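Long-range contact in adenine phosphoribosyltransferase (Leishmania donovani, PDB 1QB7), which probably catalyses the salvage of adenine, joining it to 5-phospho-alpha-D-ribose 1-diphosphate to give AMP and diphosphate: residues 19-31 and 40-53. Residues are numbered along the deposited sequence; the frame is centred on the assembly and turned at random.
Sequences SQLLKKSYRWYSP and RFADVSSITESPET. With ADE (adenine), chain C.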
loop_
_atom_site.group_PDB
_atom_site.type_symbol
_atom_site.label_atom_id
_atom_site.label_comp_id
_atom_site.label_asym_id
_atom_site.label_seq_id
_atom_site.Cartn_x
_atom_site.Cartn_y
_atom_site.Cartn_z
ATOM N N SER A 19 14.447 17.073 1.974
ATOM C CA SER A 19 14.436 17.429 0.559
ATOM C C SER A 19 15.702 16.922 -0.124
ATOM O O SER A 19 15.669 16.411 -1.248
ATOM C CB SER A 19 14.340 18.944 0.405
ATOM O OG SER A 19 14.476 19.322 -0.948
ATOM N N GLN A 20 16.815 17.068 0.584
ATOM C CA GLN A 20 18.121 16.644 0.112
ATOM C C GLN A 20 18.179 15.128 -0.029
ATOM O O GLN A 20 18.700 14.609 -1.010
ATOM C CB GLN A 20 19.192 17.092 1.110
ATOM C CG GLN A 20 19.309 18.595 1.283
ATOM C CD GLN A 20 20.082 19.238 0.161
ATOM O OE1 GLN A 20 21.221 19.664 0.350
ATOM N NE2 GLN A 20 19.477 19.301 -1.027
ATOM N N LEU A 21 17.650 14.430 0.970
ATOM C CA LEU A 21 17.645 12.974 0.992
ATOM C C LEU A 21 16.798 12.412 -0.145
ATOM O O LEU A 21 17.164 11.417 -0.767
ATOM C CB LEU A 21 17.139 12.495 2.354
ATOM C CG LEU A 21 17.456 11.080 2.833
ATOM C CD1 LEU A 21 18.898 10.715 2.555
ATOM C CD2 LEU A 21 17.170 11.005 4.317
ATOM N N LEU A 22 15.675 13.067 -0.422
ATOM C CA LEU A 22 14.778 12.650 -1.496
ATOM C C LEU A 22 15.446 12.826 -2.853
ATOM O O LEU A 22 15.344 11.961 -3.720
ATOM C CB LEU A 22 13.478 13.456 -1.451
ATOM C CG LEU A 22 12.505 13.072 -0.340
ATOM C CD1 LEU A 22 11.406 14.113 -0.219
ATOM C CD2 LEU A 22 11.924 11.703 -0.633
ATOM N N LYS A 23 16.136 13.950 -3.026
ATOM C CA LYS A 23 16.833 14.243 -4.273
ATOM C C LYS A 23 17.943 13.206 -4.506
ATOM O O LYS A 23 18.205 12.799 -5.637
ATOM C CB LYS A 23 17.411 15.657 -4.198
ATOM C CG LYS A 23 18.184 16.127 -5.412
ATOM C CD LYS A 23 18.806 17.483 -5.099
ATOM C CE LYS A 23 19.766 17.965 -6.174
ATOM N NZ LYS A 23 19.097 18.231 -7.479
ATOM N N LYS A 24 18.559 12.760 -3.417
ATOM C CA LYS A 24 19.637 11.780 -3.458
ATOM C C LYS A 24 19.120 10.367 -3.718
ATOM O O LYS A 24 19.711 9.622 -4.497
ATOM C CB LYS A 24 20.413 11.820 -2.135
ATOM C CG LYS A 24 21.523 10.787 -1.997
ATOM C CD LYS A 24 22.103 10.801 -0.581
ATOM C CE LYS A 24 23.045 9.624 -0.321
ATOM N NZ LYS A 24 24.278 9.671 -1.158
ATOM N N SER A 25 18.001 10.018 -3.090
ATOM C CA SER A 25 17.407 8.686 -3.221
ATOM C C SER A 25 16.579 8.410 -4.468
ATOM O O SER A 25 16.663 7.319 -5.030
ATOM C CB SER A 25 16.548 8.366 -1.996
ATOM O OG SER A 25 17.313 8.440 -0.809
ATOM N N TYR A 26 15.769 9.373 -4.894
ATOM C CA TYR A 26 14.907 9.168 -6.055
ATOM C C TYR A 26 15.578 8.662 -7.321
ATOM O O TYR A 26 16.712 9.027 -7.643
ATOM C CB TYR A 26 14.125 10.442 -6.389
ATOM C CG TYR A 26 12.649 10.385 -6.042
ATOM C CD1 TYR A 26 11.823 9.381 -6.557
ATOM C CD2 TYR A 26 12.078 11.333 -5.193
ATOM C CE1 TYR A 26 10.462 9.321 -6.228
ATOM C CE2 TYR A 26 10.727 11.283 -4.860
ATOM C CZ TYR A 26 9.926 10.275 -5.378
ATOM O OH TYR A 26 8.602 10.206 -5.019
ATOM N N ARG A 27 14.878 7.757 -8.000
ATOM C CA ARG A 27 15.331 7.211 -9.278
ATOM C C ARG A 27 14.139 7.259 -10.210
ATOM O O ARG A 27 13.019 6.923 -9.817
ATOM C CB ARG A 27 15.821 5.763 -9.158
ATOM C CG ARG A 27 17.142 5.598 -8.429
ATOM C CD ARG A 27 18.275 6.317 -9.135
ATOM N NE ARG A 27 19.548 6.157 -8.435
ATOM C CZ ARG A 27 19.940 6.880 -7.386
ATOM N NH1 ARG A 27 19.168 7.844 -6.901
ATOM N NH2 ARG A 27 21.119 6.642 -6.829
ATOM N N TRP A 28 14.365 7.761 -11.416
ATOM C CA TRP A 28 13.309 7.829 -12.415
ATOM C C TRP A 28 13.707 6.972 -13.610
ATOM O O TRP A 28 14.896 6.721 -13.847
ATOM C CB TRP A 28 13.016 9.276 -12.833
ATOM C CG TRP A 28 14.157 10.008 -13.481
ATOM C CD1 TRP A 28 14.984 10.917 -12.890
ATOM C CD2 TRP A 28 14.555 9.936 -14.859
ATOM N NE1 TRP A 28 15.868 11.424 -13.813
ATOM C CE2 TRP A 28 15.626 10.839 -15.028
ATOM C CE3 TRP A 28 14.104 9.201 -15.966
ATOM C CZ2 TRP A 28 16.259 11.027 -16.264
ATOM C CZ3 TRP A 28 14.733 9.388 -17.198
ATOM C CH2 TRP A 28 15.800 10.296 -17.333
ATOM N N TYR A 29 12.707 6.522 -14.357
ATOM C CA TYR A 29 12.939 5.666 -15.513
ATOM C C TYR A 29 12.200 6.170 -16.738
ATOM O O TYR A 29 11.089 6.690 -16.629
ATOM C CB TYR A 29 12.474 4.232 -15.209
ATOM C CG TYR A 29 13.195 3.586 -14.052
ATOM C CD1 TYR A 29 12.838 3.876 -12.731
ATOM C CD2 TYR A 29 14.257 2.709 -14.271
ATOM C CE1 TYR A 29 13.523 3.317 -11.663
ATOM C CE2 TYR A 29 14.947 2.140 -13.205
ATOM C CZ TYR A 29 14.575 2.453 -11.908
ATOM O OH TYR A 29 15.267 1.922 -10.855
ATOM N N SER A 30 12.823 6.015 -17.903
ATOM C CA SER A 30 12.210 6.432 -19.161
ATOM C C SER A 30 11.237 5.323 -19.579
ATOM O O SER A 30 11.279 4.225 -19.030
ATOM C CB SER A 30 13.285 6.684 -20.225
ATOM O OG SER A 30 14.024 5.513 -20.505
ATOM N N PRO A 31 10.344 5.599 -20.545
ATOM C CA PRO A 31 9.349 4.633 -21.030
ATOM C C PRO A 31 9.772 3.178 -21.216
ATOM O O PRO A 31 9.118 2.278 -20.699
ATOM C CB PRO A 31 8.887 5.262 -22.337
ATOM C CG PRO A 31 8.894 6.721 -21.993
ATOM C CD PRO A 31 10.230 6.869 -21.289
ATOM N N ARG A 40 9.719 10.840 -17.498
ATOM C CA ARG A 40 10.459 10.346 -16.349
ATOM C C ARG A 40 9.506 9.844 -15.264
ATOM O O ARG A 40 8.835 10.627 -14.587
ATOM C CB ARG A 40 11.375 11.447 -15.797
ATOM C CG ARG A 40 12.291 12.090 -16.850
ATOM C CD ARG A 40 13.237 13.111 -16.246
ATOM N NE ARG A 40 12.534 14.063 -15.394
ATOM C CZ ARG A 40 13.127 14.935 -14.581
ATOM N NH1 ARG A 40 14.452 15.011 -14.526
ATOM N NH2 ARG A 40 12.391 15.751 -13.839
ATOM N N PHE A 41 9.429 8.524 -15.136
ATOM C CA PHE A 41 8.572 7.885 -14.143
ATOM C C PHE A 41 9.344 7.780 -12.827
ATOM O O PHE A 41 10.303 7.014 -12.740
ATOM C CB PHE A 41 8.161 6.494 -14.643
ATOM C CG PHE A 41 7.237 5.760 -13.711
ATOM C CD1 PHE A 41 7.744 4.941 -12.700
ATOM C CD2 PHE A 41 5.859 5.884 -13.837
ATOM C CE1 PHE A 41 6.894 4.260 -11.835
ATOM C CE2 PHE A 41 5.004 5.206 -12.974
ATOM C CZ PHE A 41 5.528 4.393 -11.971
ATOM N N ALA A 42 8.946 8.560 -11.821
ATOM C CA ALA A 42 9.617 8.548 -10.519
ATOM C C ALA A 42 9.197 7.330 -9.699
ATOM O O ALA A 42 8.087 7.276 -9.180
ATOM C CB ALA A 42 9.325 9.824 -9.761
ATOM N N ASP A 43 10.112 6.376 -9.571
ATOM C CA ASP A 43 9.874 5.122 -8.860
ATOM C C ASP A 43 9.760 5.233 -7.326
ATOM O O ASP A 43 10.726 5.577 -6.638
ATOM C CB ASP A 43 10.978 4.136 -9.255
ATOM C CG ASP A 43 10.730 2.727 -8.752
ATOM O OD1 ASP A 43 9.610 2.407 -8.311
ATOM O OD2 ASP A 43 11.683 1.931 -8.807
ATOM N N VAL A 44 8.584 4.893 -6.798
ATOM C CA VAL A 44 8.354 4.953 -5.358
ATOM C C VAL A 44 9.264 3.964 -4.609
ATOM O O VAL A 44 9.598 4.168 -3.442
ATOM C CB VAL A 44 6.859 4.714 -5.022
ATOM C CG1 VAL A 44 6.483 3.252 -5.219
ATOM C CG2 VAL A 44 6.551 5.190 -3.609
ATOM N N SER A 45 9.709 2.921 -5.307
ATOM C CA SER A 45 10.598 1.925 -4.706
ATOM C C SER A 45 11.944 2.519 -4.317
ATOM O O SER A 45 12.573 2.052 -3.373
ATOM C CB SER A 45 10.825 0.743 -5.649
ATOM O OG SER A 45 9.649 -0.029 -5.783
ATOM N N SER A 46 12.405 3.526 -5.058
ATOM C CA SER A 46 13.682 4.161 -4.738
ATOM C C SER A 46 13.577 4.870 -3.383
ATOM O O SER A 46 14.584 5.156 -2.741
ATOM C CB SER A 46 14.094 5.150 -5.832
ATOM O OG SER A 46 13.165 6.204 -5.942
ATOM N N ILE A 47 12.350 5.136 -2.951
ATOM C CA ILE A 47 12.108 5.785 -1.671
ATOM C C ILE A 47 11.903 4.739 -0.565
ATOM O O ILE A 47 12.582 4.781 0.470
ATOM C CB ILE A 47 10.880 6.737 -1.750
ATOM C CG1 ILE A 47 11.131 7.826 -2.802
ATOM C CG2 ILE A 47 10.565 7.347 -0.388
ATOM C CD1 ILE A 47 12.517 8.482 -2.711
ATOM N N THR A 48 11.004 3.779 -0.808
ATOM C CA THR A 48 10.703 2.738 0.183
ATOM C C THR A 48 11.873 1.793 0.451
ATOM O O THR A 48 11.947 1.201 1.520
ATOM C CB THR A 48 9.427 1.901 -0.180
ATOM O OG1 THR A 48 9.678 1.105 -1.341
ATOM C CG2 THR A 48 8.233 2.810 -0.452
ATOM N N GLU A 49 12.780 1.648 -0.511
ATOM C CA GLU A 49 13.944 0.780 -0.334
ATOM C C GLU A 49 15.083 1.507 0.384
ATOM O O GLU A 49 16.114 0.913 0.690
ATOM C CB GLU A 49 14.428 0.240 -1.676
ATOM C CG GLU A 49 13.517 -0.817 -2.276
ATOM C CD GLU A 49 13.962 -1.281 -3.650
ATOM O OE1 GLU A 49 15.168 -1.225 -3.959
ATOM O OE2 GLU A 49 13.097 -1.714 -4.432
ATOM N N SER A 50 14.895 2.799 0.628
ATOM C CA SER A 50 15.883 3.613 1.327
ATOM C C SER A 50 15.391 3.824 2.761
ATOM O O SER A 50 14.540 4.679 3.017
ATOM C CB SER A 50 16.066 4.962 0.626
ATOM O OG SER A 50 16.814 5.854 1.441
ATOM N N PRO A 51 15.901 3.020 3.710
ATOM C CA PRO A 51 15.516 3.112 5.121
ATOM C C PRO A 51 15.605 4.522 5.699
ATOM O O PRO A 51 14.680 4.987 6.367
ATOM C CB PRO A 51 16.505 2.166 5.798
ATOM C CG PRO A 51 16.708 1.122 4.773
ATOM C CD PRO A 51 16.874 1.929 3.512
ATOM N N GLU A 52 16.707 5.208 5.418
ATOM C CA GLU A 52 16.910 6.555 5.936
ATOM C C GLU A 52 15.890 7.535 5.360
ATOM O O GLU A 52 15.367 8.386 6.080
ATOM C CB GLU A 52 18.338 7.032 5.648
ATOM C CG GLU A 52 18.714 8.297 6.404
ATOM C CD GLU A 52 20.056 8.888 5.990
ATOM O OE1 GLU A 52 20.657 8.423 4.992
ATOM O OE2 GLU A 52 20.501 9.843 6.667
ATOM N N THR A 53 15.587 7.396 4.071
ATOM C CA THR A 53 14.629 8.291 3.429
ATOM C C THR A 53 13.208 8.043 3.929
ATOM O O THR A 53 12.479 8.987 4.232
ATOM C CB THR A 53 14.686 8.181 1.887
ATOM O OG1 THR A 53 16.046 8.298 1.452
ATOM C CG2 THR A 53 13.874 9.295 1.235
HETATM N N9 ADE C . 2.344 10.150 -13.534
HETATM C C8 ADE C . 1.867 9.168 -12.754
HETATM N N7 ADE C . 2.801 8.587 -11.994
HETATM C C5 ADE C . 3.951 9.260 -12.324
HETATM C C6 ADE C . 5.278 9.143 -11.892
HETATM N N6 ADE C . 5.645 8.245 -10.981
HETATM N N1 ADE C . 6.181 9.996 -12.448
HETATM C C2 ADE C . 5.781 10.888 -13.361
HETATM N N3 ADE C . 4.549 11.084 -13.844
HETATM C C4 ADE C . 3.683 10.223 -13.270
HETATM O O HOH W 1 7.575 7.944 -6.261
HETATM O O HOH W 2 14.373 2.566 -8.441
#
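Arg40 lays its aliphatic stem across the Trp28 indole: CD sits 3.6 Å from the six-membered ring centroid, 14° off its normal, a CH-pi contact. A bend at chi3 keeps CZ over the five-membered ring in a cation-pi pair, the guanidinium plane turned 49° from the ring; its NH2 bonds Asp205 O, and Trp28 NE1 bonds Thr209 O. A second CH-pi contact sets Ile47 CD1 over the centre of the Tyr26 ring, 3.7 Å from its centroid.

Backbone bonds define an antiparallel hairpin: Tyr29 N to Phe41 O and Phe41 N to Tyr29 O are both 2.9 Å, a hydrogen-bonded pair, and Asp43 N donates to Arg27 O (3.0 Å). The 40-42 side of the hairpin lines the adenine pocket. Ala42 N donates to adenine N1 (3.2 Å, 164°); adenine N6 returns a bond to Ala42 O and lies over one face of the Phe41 ring, offset toward its rim.

Hydrogen bonds between hydroxyls join the C-terminal end of helix 17-25 to the start of helix 51-67: Ser25 OG and Thr53 OG1 lie 2.6 Å apart, and Thr53 OG1 also pairs with the N-cap Ser50 OG. A water bridges Tyr29 OH and Asp43 OD2, donating to OD2 (2.8 Å).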